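Local structure of alpha-1,2-mannosidase (Bacteroides thetaiotaomicron, 2WW2) at residues A[8-13]-A[282-287]; A[289-294]-A[634-639]; A[613-618]-A[629-634]. The protein hydrolyses alpha-mannosides with inversion of anomeric configuration, as a member of the calcium-dependent glycoside hydrolase family 92 from a human gut symbiont. All blocks are in the same frame, centred on the assembly; numbering follows the deposited sequence.

Interaction 1. Residues A[8-13]-A[282-287]; sequences VDYVNP and EQLRTF
Tyr10 lays its phenol ring flat against helix 281-294, with Leu284 over one face and Arg285 CG at its edge. The Tyr10 and Leu284 side chains run side by side and point the same way, so the ring is followed along its length. Leu284 CB sits over the centre of the face, 3.7 Å from the Tyr10 ring centroid and only 14° off the normal, a well-formed CH-pi contact. Farther out, Leu284 CD1 reaches the phenol end, 3.5 Å from Tyr10 OH. CG lies anti to the carbonyl carbon in both, which helps set them alongside each other (chi1 -70° for Tyr10). Arg285 leaves the helix at about a right angle to Tyr10, and its CG meets the ring edge, 3.8 Å from Tyr10 CD1. The backbones also meet: Arg285 CA lies 3.3 Å from Tyr10 O, a CA-H...O contact.

An aromatic residue suits this place because it offers a broad face to leucine and an edge to the CG methylene of Arg285. With an alanine here, the Leu284 side chain would probably lose the surface it packs on, and a gap would open beside the helix. The arginine's charged end turns away from the ring. A bend at chi3 (-56°) helps carry its guanidinium back to Glu282, one helical turn earlier, in a salt bridge: Arg285 NH2 meets the anti lone pair of Glu282 OE1 at 2.9 Å, with the oxygen nearly in the guanidinium plane. Arg285 NE bonds to Ser617 OG, and Glu282 OE2 accepts from Ser617 N, so the pair also holds the 613-618 loop.

This is an aromatic side chain of an N-terminal loop packed on the flank of a helix, joining the start of the chain to the catalytic domain of a family 92 mannosidase.

Interaction 2. Residues A[289-294]-A[634-639]; sequences SCLYRT and WYVFSA
Cys290 and Val636 face each other where helices 281-294 and 632-640 pass, their short segment axes 9.0 Å apart and running at 130° to one another. Followed outward, the cysteine begins with CB, which lies 4.0 Å from Val636 CG2. Its sulfur, anti to the carbonyl carbon (chi1 -70°), then carries on to Tyr635: Cys290 SG is 3.9 Å from Tyr635 CB and also close to CG and CD2. The sulfur stands 4.5 Å from the Tyr635 ring centroid and 37° off the normal, an oblique sulfur-aromatic contact.

Val636 uses one branch for the opposing helix. Its CG2 fits against the backbone at Leu291, 3.7 Å from Leu291 N, and meets Leu291 CB as well. A valine is short, and its branch at CB places CG2 directly against the opposing backbone, while cysteine gives a small, polarisable tip beside the tyrosine. Leu341 of helix 338-345 packs against both Leu291 and Val636, so a third helix borders the contact.

Thr294 OG1 bonds to Cys290 O at 2.8 Å; that oxygen also accepts from Thr294 N, the two donors arriving from opposite faces of the carbonyl plane. The same hydroxyl also bonds to Ser632 OG of the partner helix. Between 289-294 and 634-639 themselves the chemistry is apolar and sulfur-aromatic, so this buried contact probably rests mainly on close fit and dispersion.

Interaction 3. Residues A[613-618]-A[629-634]; sequences KLYNSG and GQTSAW
Near a sodium site formed by Ser19, Tyr622, Gly624 and Asp627, with the ion about 8 Å from the Thr631 side chain, the phenol of Tyr615 meets Thr631 at the start of helix 632-640. Tyr615 OH and Thr631 OG1 are 2.6 Å apart, a hydrogen bond between hydroxyls, with the threonine oxygen near the plane of the ring at its edge. His582 NE2 is a second partner of Tyr615 OH, while Thr631 OG1 also bonds to Asp627 OD2, so the threonine is a second-shell link between the tyrosine and a metal-site residue. Its OG1 stands between the backbone N and the carbonyl carbon (chi1 68°), a torsion that turns it toward the phenol.

Thr631 occupies the N-cap position without a side-chain capping bond, and it is the third residue of a type I beta turn from Gly629 to Ser632. Gly629 has a positive phi (107°) at which a beta carbon would strike the preceding carbonyl oxygen, a reason for glycine there. The first turn of the helix brings Trp634 in as a second neighbour of the phenol: its CE3 lies 3.5 Å from Tyr615 OH, and Trp634 CZ3 is 4.1 Å from Tyr615 CE2.

In the fold
From the N terminus, residues 8-13 come first, and interaction 1 closes a loop of some 270 residues, holding the strand-rich N-terminal region, by bringing them to helix 281-294. The same helix then opens interaction 2, whose larger loop reaches helix 632-640; interactions 1 and 2 thus follow in series. Interaction 3 is local, closing the short connection between helices 600-613 and 632-640 within the span of interaction 2, with which it shares Trp634. Direct bonds join all three: Asn12 N with Ser289 OG, Asn12 ND2 with Ser617 O, and Thr294 OG1 with Ser632 OG. Together they tie the chain's start to helix 281-294, helix 632-640 and the loop that leads into it.

Interaction 1. Residues A[8-13]-A[282-287]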
loop_
_atom_site.group_PDB
_atom_site.type_symbol
_atom_site.label_atom_id
_atom_site.label_comp_id
_atom_site.label_asym_id
_atom_site.label_seq_id
_atom_site.Cartn_x
_atom_site.Cartn_y
_atom_site.Cartn_z
ATOM N N VAL A 8 29.761 6.235 -28.705
ATOM C CA VAL A 8 29.921 7.118 -27.523
ATOM C C VAL A 8 28.938 8.290 -27.587
ATOM O O VAL A 8 28.580 8.848 -26.558
ATOM C CB VAL A 8 31.388 7.621 -27.343
ATOM C CG1 VAL A 8 31.701 8.694 -28.386
ATOM C CG2 VAL A 8 31.615 8.167 -25.932
ATOM N N ASP A 9 28.480 8.644 -28.790
ATOM C CA ASP A 9 27.488 9.726 -28.959
ATOM C C ASP A 9 26.138 9.381 -28.314
ATOM O O ASP A 9 25.326 10.270 -28.037
ATOM C CB ASP A 9 27.262 10.064 -30.449
ATOM C CG ASP A 9 28.501 10.641 -31.112
ATOM O OD1 ASP A 9 29.254 11.347 -30.417
ATOM O OD2 ASP A 9 28.719 10.405 -32.323
ATOM N N TYR A 10 25.893 8.099 -28.083
ATOM C CA TYR A 10 24.657 7.679 -27.431
ATOM C C TYR A 10 24.730 7.788 -25.897
ATOM O O TYR A 10 23.708 7.695 -25.210
ATOM C CB TYR A 10 24.313 6.245 -27.831
ATOM C CG TYR A 10 23.891 6.130 -29.278
ATOM C CD1 TYR A 10 22.716 6.757 -29.733
ATOM C CD2 TYR A 10 24.642 5.403 -30.180
ATOM C CE1 TYR A 10 22.306 6.652 -31.066
ATOM C CE2 TYR A 10 24.244 5.307 -31.540
ATOM C CZ TYR A 10 23.075 5.935 -31.950
ATOM O OH TYR A 10 22.667 5.852 -33.258
ATOM N N VAL A 11 25.928 7.998 -25.356
ATOM C CA VAL A 11 26.103 7.914 -23.904
ATOM C C VAL A 11 25.634 9.184 -23.196
ATOM O O VAL A 11 26.091 10.274 -23.528
ATOM C CB VAL A 11 27.569 7.633 -23.507
ATOM C CG1 VAL A 11 27.753 7.693 -21.969
ATOM C CG2 VAL A 11 28.006 6.273 -24.051
ATOM N N ASN A 12 24.766 9.025 -22.194
ATOM C CA ASN A 12 24.382 10.136 -21.327
ATOM C C ASN A 12 24.868 9.851 -19.920
ATOM O O ASN A 12 24.263 9.041 -19.224
ATOM C CB ASN A 12 22.857 10.301 -21.301
ATOM C CG ASN A 12 22.421 11.424 -20.369
ATOM O OD1 ASN A 12 23.248 12.245 -19.945
ATOM N ND2 ASN A 12 21.143 11.479 -20.062
ATOM N N PRO A 13 25.970 10.500 -19.498
ATOM C CA PRO A 13 26.536 10.268 -18.160
ATOM C C PRO A 13 25.598 10.773 -17.067
ATOM O O PRO A 13 25.792 10.465 -15.895
ATOM C CB PRO A 13 27.822 11.094 -18.166
ATOM C CG PRO A 13 28.169 11.284 -19.642
ATOM C CD PRO A 13 26.784 11.439 -20.281
ATOM N N GLU A 282 16.304 6.166 -28.544
ATOM C CA GLU A 282 16.174 6.071 -27.079
ATOM C C GLU A 282 16.755 4.744 -26.537
ATOM O O GLU A 282 17.463 4.722 -25.508
ATOM C CB GLU A 282 14.714 6.267 -26.686
ATOM C CG GLU A 282 14.394 5.946 -25.248
ATOM C CD GLU A 282 15.036 6.886 -24.245
ATOM O OE1 GLU A 282 15.623 7.918 -24.623
ATOM O OE2 GLU A 282 14.956 6.567 -23.042
ATOM N N GLN A 283 16.468 3.650 -27.234
ATOM C CA GLN A 283 17.037 2.352 -26.871
ATOM C C GLN A 283 18.566 2.326 -26.981
ATOM O O GLN A 283 19.254 1.777 -26.124
ATOM C CB GLN A 283 16.414 1.248 -27.747
ATOM C CG GLN A 283 14.918 0.979 -27.418
ATOM C CD GLN A 283 14.266 -0.014 -28.376
ATOM O OE1 GLN A 283 14.548 -0.021 -29.580
ATOM N NE2 GLN A 283 13.374 -0.853 -27.846
ATOM N N LEU A 284 19.103 2.877 -28.068
ATOM C CA LEU A 284 20.549 2.936 -28.247
ATOM C C LEU A 284 21.185 3.791 -27.122
ATOM O O LEU A 284 22.229 3.450 -26.571
ATOM C CB LEU A 284 20.878 3.533 -29.636
ATOM C CG LEU A 284 20.468 2.629 -30.822
ATOM C CD1 LEU A 284 20.458 3.356 -32.167
ATOM C CD2 LEU A 284 21.428 1.447 -30.894
ATOM N N ARG A 285 20.565 4.918 -26.803
ATOM C CA ARG A 285 21.074 5.733 -25.679
ATOM C C ARG A 285 21.045 4.975 -24.360
ATOM O O ARG A 285 21.995 5.042 -23.571
ATOM C CB ARG A 285 20.298 7.048 -25.576
ATOM C CG ARG A 285 20.593 7.956 -26.782
ATOM C CD ARG A 285 19.985 9.315 -26.612
ATOM N NE ARG A 285 18.560 9.246 -26.369
ATOM C CZ ARG A 285 17.635 9.697 -27.213
ATOM N NH1 ARG A 285 18.000 10.251 -28.369
ATOM N NH2 ARG A 285 16.342 9.584 -26.896
ATOM N N THR A 286 19.973 4.245 -24.120
ATOM C CA THR A 286 19.863 3.522 -22.845
ATOM C C THR A 286 20.949 2.467 -22.781
ATOM O O THR A 286 21.690 2.382 -21.807
ATOM C CB THR A 286 18.470 2.889 -22.688
ATOM O OG1 THR A 286 17.476 3.914 -22.835
ATOM C CG2 THR A 286 18.317 2.260 -21.286
ATOM N N PHE A 287 21.057 1.683 -23.848
ATOM C CA PHE A 287 22.034 0.596 -23.927
ATOM C C PHE A 287 23.483 1.078 -23.753
ATOM O O PHE A 287 24.233 0.537 -22.939
ATOM C CB PHE A 287 21.888 -0.123 -25.277
ATOM C CG PHE A 287 22.802 -1.312 -25.441
ATOM C CD1 PHE A 287 22.523 -2.521 -24.788
ATOM C CD2 PHE A 287 23.933 -1.230 -26.243
ATOM C CE1 PHE A 287 23.363 -3.615 -24.943
ATOM C CE2 PHE A 287 24.777 -2.318 -26.406
ATOM C CZ PHE A 287 24.497 -3.516 -25.752
#

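Interaction 2. Residues A[289-294]-A[634-639]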
loop_
_atom_site.group_PDB
_atom_site.type_symbol
_atom_site.label_atom_id
_atom_site.label_comp_id
_atom_site.label_asym_id
_atom_site.label_seq_id
_atom_site.Cartn_x
_atom_site.Cartn_y
_atom_site.Cartn_z
ATOM N N SER A 289 24.602 4.020 -22.675
ATOM C CA SER A 289 24.779 4.654 -21.356
ATOM C C SER A 289 25.008 3.613 -20.267
ATOM O O SER A 289 25.918 3.763 -19.450
ATOM C CB SER A 289 23.573 5.523 -21.016
ATOM O OG SER A 289 23.428 6.592 -21.959
ATOM N N CYS A 290 24.193 2.557 -20.256
ATOM C CA CYS A 290 24.404 1.470 -19.287
ATOM C C CYS A 290 25.760 0.816 -19.492
ATOM O O CYS A 290 26.432 0.461 -18.516
ATOM C CB CYS A 290 23.283 0.412 -19.385
ATOM S SG CYS A 290 21.689 0.998 -18.792
ATOM N N LEU A 291 26.174 0.647 -20.752
ATOM C CA LEU A 291 27.460 0.007 -21.009
ATOM C C LEU A 291 28.595 0.917 -20.511
ATOM O O LEU A 291 29.541 0.456 -19.862
ATOM C CB LEU A 291 27.634 -0.347 -22.506
ATOM C CG LEU A 291 28.915 -1.094 -22.936
ATOM C CD1 LEU A 291 29.132 -2.403 -22.104
ATOM C CD2 LEU A 291 28.925 -1.383 -24.432
ATOM N N TYR A 292 28.507 2.211 -20.811
ATOM C CA TYR A 292 29.504 3.162 -20.290
ATOM C C TYR A 292 29.638 3.044 -18.777
ATOM O O TYR A 292 30.755 2.953 -18.245
ATOM C CB TYR A 292 29.108 4.593 -20.696
ATOM C CG TYR A 292 29.419 5.682 -19.700
ATOM C CD1 TYR A 292 30.685 6.272 -19.659
ATOM C CD2 TYR A 292 28.435 6.170 -18.839
ATOM C CE1 TYR A 292 30.976 7.307 -18.752
ATOM C CE2 TYR A 292 28.714 7.209 -17.931
ATOM C CZ TYR A 292 29.984 7.772 -17.908
ATOM O OH TYR A 292 30.264 8.784 -17.015
ATOM N N ARG A 293 28.498 3.012 -18.089
ATOM C CA ARG A 293 28.491 2.948 -16.633
ATOM C C ARG A 293 29.182 1.666 -16.195
ATOM O O ARG A 293 29.893 1.627 -15.193
ATOM C CB ARG A 293 27.043 3.026 -16.098
ATOM C CG ARG A 293 26.920 3.280 -14.599
ATOM C CD ARG A 293 25.452 3.405 -14.125
ATOM N NE ARG A 293 25.367 3.578 -12.672
ATOM C CZ ARG A 293 24.774 4.607 -12.065
ATOM N NH1 ARG A 293 24.752 4.670 -10.740
ATOM N NH2 ARG A 293 24.186 5.569 -12.778
ATOM N N THR A 294 29.000 0.605 -16.974
ATOM C CA THR A 294 29.552 -0.685 -16.608
ATOM C C THR A 294 31.079 -0.763 -16.788
ATOM O O THR A 294 31.751 -1.550 -16.112
ATOM C CB THR A 294 28.884 -1.802 -17.439
ATOM O OG1 THR A 294 27.464 -1.786 -17.205
ATOM C CG2 THR A 294 29.458 -3.141 -17.080
ATOM N N TRP A 634 22.976 -5.627 -16.025
ATOM C CA TRP A 634 21.754 -6.398 -16.196
ATOM C C TRP A 634 21.064 -5.947 -17.493
ATOM O O TRP A 634 20.599 -6.760 -18.302
ATOM C CB TRP A 634 20.826 -6.184 -14.991
ATOM C CG TRP A 634 19.578 -7.020 -15.014
ATOM C CD1 TRP A 634 19.370 -8.202 -14.353
ATOM C CD2 TRP A 634 18.365 -6.742 -15.728
ATOM N NE1 TRP A 634 18.103 -8.672 -14.613
ATOM C CE2 TRP A 634 17.465 -7.792 -15.448
ATOM C CE3 TRP A 634 17.943 -5.694 -16.558
ATOM C CZ2 TRP A 634 16.172 -7.835 -15.981
ATOM C CZ3 TRP A 634 16.667 -5.751 -17.097
ATOM C CH2 TRP A 634 15.797 -6.802 -16.802
ATOM N N TYR A 635 21.035 -4.645 -17.711
ATOM C CA TYR A 635 20.371 -4.134 -18.917
ATOM C C TYR A 635 21.167 -4.511 -20.172
ATOM O O TYR A 635 20.591 -4.907 -21.189
ATOM C CB TYR A 635 20.185 -2.624 -18.823
ATOM C CG TYR A 635 19.406 -2.025 -19.994
ATOM C CD1 TYR A 635 18.026 -1.789 -19.899
ATOM C CD2 TYR A 635 20.041 -1.707 -21.179
ATOM C CE1 TYR A 635 17.307 -1.248 -20.968
ATOM C CE2 TYR A 635 19.317 -1.165 -22.263
ATOM C CZ TYR A 635 17.968 -0.946 -22.141
ATOM O OH TYR A 635 17.273 -0.397 -23.180
ATOM N N VAL A 636 22.490 -4.400 -20.107
ATOM C CA VAL A 636 23.321 -4.742 -21.276
ATOM C C VAL A 636 23.130 -6.203 -21.673
ATOM O O VAL A 636 22.815 -6.512 -22.818
ATOM C CB VAL A 636 24.814 -4.415 -21.030
ATOM C CG1 VAL A 636 25.678 -4.960 -22.165
ATOM C CG2 VAL A 636 24.991 -2.899 -20.929
ATOM N N PHE A 637 23.326 -7.102 -20.728
ATOM C CA PHE A 637 23.074 -8.514 -20.996
ATOM C C PHE A 637 21.650 -8.727 -21.526
ATOM O O PHE A 637 21.460 -9.342 -22.567
ATOM C CB PHE A 637 23.270 -9.329 -19.719
ATOM C CG PHE A 637 24.658 -9.885 -19.562
ATOM C CD1 PHE A 637 25.149 -10.819 -20.470
ATOM C CD2 PHE A 637 25.468 -9.482 -18.503
ATOM C CE1 PHE A 637 26.443 -11.339 -20.330
ATOM C CE2 PHE A 637 26.758 -9.984 -18.356
ATOM C CZ PHE A 637 27.236 -10.929 -19.255
ATOM N N SER A 638 20.653 -8.232 -20.796
ATOM C CA SER A 638 19.258 -8.506 -21.166
ATOM C C SER A 638 18.911 -8.001 -22.563
ATOM O O SER A 638 18.196 -8.682 -23.312
ATOM C CB SER A 638 18.279 -7.958 -20.115
ATOM O OG SER A 638 18.452 -8.656 -18.891
ATOM N N ALA A 639 19.413 -6.828 -22.930
ATOM C CA ALA A 639 19.234 -6.330 -24.304
ATOM C C ALA A 639 19.874 -7.228 -25.367
ATOM O O ALA A 639 19.362 -7.359 -26.483
ATOM C CB ALA A 639 19.794 -4.901 -24.441
#

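Interaction 3. Residues A[613-618]-A[629-634]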
loop_
_atom_site.group_PDB
_atom_site.type_symbol
_atom_site.label_atom_id
_atom_site.label_comp_id
_atom_site.label_asym_id
_atom_site.label_seq_id
_atom_site.Cartn_x
_atom_site.Cartn_y
_atom_site.Cartn_z
ATOM N N LYS A 613 9.611 -0.631 -19.656
ATOM C CA LYS A 613 8.897 0.192 -18.669
ATOM C C LYS A 613 9.734 0.796 -17.544
ATOM O O LYS A 613 9.347 1.815 -16.981
ATOM C CB LYS A 613 7.708 -0.585 -18.105
ATOM C CG LYS A 613 6.571 -0.585 -19.112
ATOM C CD LYS A 613 5.675 -1.772 -19.000
ATOM C CE LYS A 613 4.477 -1.540 -19.958
ATOM N NZ LYS A 613 3.541 -2.656 -19.901
ATOM N N LEU A 614 10.874 0.189 -17.232
ATOM C CA LEU A 614 11.673 0.625 -16.091
ATOM C C LEU A 614 12.979 1.333 -16.452
ATOM O O LEU A 614 13.827 1.573 -15.571
ATOM C CB LEU A 614 11.988 -0.574 -15.207
ATOM C CG LEU A 614 10.756 -1.225 -14.570
ATOM C CD1 LEU A 614 11.228 -2.246 -13.568
ATOM C CD2 LEU A 614 9.847 -0.171 -13.894
ATOM N N TYR A 615 13.139 1.673 -17.731
ATOM C CA TYR A 615 14.366 2.331 -18.189
ATOM C C TYR A 615 14.083 3.451 -19.173
ATOM O O TYR A 615 13.163 3.369 -20.009
ATOM C CB TYR A 615 15.308 1.335 -18.891
ATOM C CG TYR A 615 15.958 0.345 -17.973
ATOM C CD1 TYR A 615 17.160 0.637 -17.353
ATOM C CD2 TYR A 615 15.346 -0.877 -17.694
ATOM C CE1 TYR A 615 17.751 -0.270 -16.498
ATOM C CE2 TYR A 615 15.920 -1.776 -16.842
ATOM C CZ TYR A 615 17.116 -1.479 -16.241
ATOM O OH TYR A 615 17.695 -2.403 -15.386
ATOM N N ASN A 616 14.875 4.504 -19.067
ATOM C CA ASN A 616 15.032 5.438 -20.172
ATOM C C ASN A 616 16.419 6.077 -20.079
ATOM O O ASN A 616 17.170 5.810 -19.138
ATOM C CB ASN A 616 13.902 6.475 -20.214
ATOM C CG ASN A 616 13.897 7.371 -19.012
ATOM O OD1 ASN A 616 14.801 8.190 -18.825
ATOM N ND2 ASN A 616 12.860 7.241 -18.186
ATOM N N SER A 617 16.778 6.897 -21.058
ATOM C CA SER A 617 18.136 7.396 -21.112
ATOM C C SER A 617 18.304 8.762 -20.449
ATOM O O SER A 617 19.403 9.325 -20.482
ATOM C CB SER A 617 18.600 7.489 -22.576
ATOM O OG SER A 617 17.934 8.574 -23.216
ATOM N N GLY A 618 17.229 9.295 -19.863
ATOM C CA GLY A 618 17.253 10.640 -19.275
ATOM C C GLY A 618 17.640 10.646 -17.800
ATOM O O GLY A 618 18.093 9.613 -17.252
ATOM N N GLY A 629 20.962 2.335 -10.212
ATOM C CA GLY A 629 22.024 2.300 -11.212
ATOM C C GLY A 629 22.709 0.950 -11.288
ATOM O O GLY A 629 23.390 0.666 -12.274
ATOM N N GLN A 630 22.495 0.104 -10.270
ATOM C CA GLN A 630 23.202 -1.181 -10.169
ATOM C C GLN A 630 22.798 -2.195 -11.238
ATOM O O GLN A 630 23.463 -3.209 -11.409
ATOM C CB GLN A 630 23.090 -1.800 -8.762
ATOM C CG GLN A 630 21.731 -2.385 -8.366
ATOM C CD GLN A 630 20.780 -1.346 -7.778
ATOM O OE1 GLN A 630 21.014 -0.132 -7.886
ATOM N NE2 GLN A 630 19.692 -1.817 -7.159
ATOM N N THR A 631 21.734 -1.903 -11.979
ATOM C CA THR A 631 21.282 -2.807 -13.012
ATOM C C THR A 631 21.893 -2.486 -14.395
ATOM O O THR A 631 21.434 -3.003 -15.389
ATOM C CB THR A 631 19.756 -2.796 -13.136
ATOM O OG1 THR A 631 19.346 -1.521 -13.642
ATOM C CG2 THR A 631 19.095 -3.059 -11.769
ATOM N N SER A 632 22.929 -1.653 -14.453
ATOM C CA SER A 632 23.543 -1.309 -15.755
ATOM C C SER A 632 23.963 -2.554 -16.576
ATOM O O SER A 632 23.606 -2.687 -17.734
ATOM C CB SER A 632 24.723 -0.339 -15.570
ATOM O OG SER A 632 25.829 -0.980 -14.915
ATOM N N ALA A 633 24.682 -3.486 -15.964
ATOM C CA ALA A 633 25.115 -4.693 -16.675
ATOM C C ALA A 633 23.939 -5.635 -16.944
ATOM O O ALA A 633 23.902 -6.349 -17.966
ATOM C CB ALA A 633 26.194 -5.414 -15.860
ATOM N N TRP A 634 22.976 -5.627 -16.025
ATOM C CA TRP A 634 21.754 -6.398 -16.196
ATOM C C TRP A 634 21.064 -5.947 -17.493
ATOM O O TRP A 634 20.599 -6.760 -18.302
ATOM C CB TRP A 634 20.826 -6.184 -14.991
ATOM C CG TRP A 634 19.578 -7.020 -15.014
ATOM C CD1 TRP A 634 19.370 -8.202 -14.353
ATOM C CD2 TRP A 634 18.365 -6.742 -15.728
ATOM N NE1 TRP A 634 18.103 -8.672 -14.613
ATOM C CE2 TRP A 634 17.465 -7.792 -15.448
ATOM C CE3 TRP A 634 17.943 -5.694 -16.558
ATOM C CZ2 TRP A 634 16.172 -7.835 -15.981
ATOM C CZ3 TRP A 634 16.667 -5.751 -17.097
ATOM C CH2 TRP A 634 15.797 -6.802 -16.802
#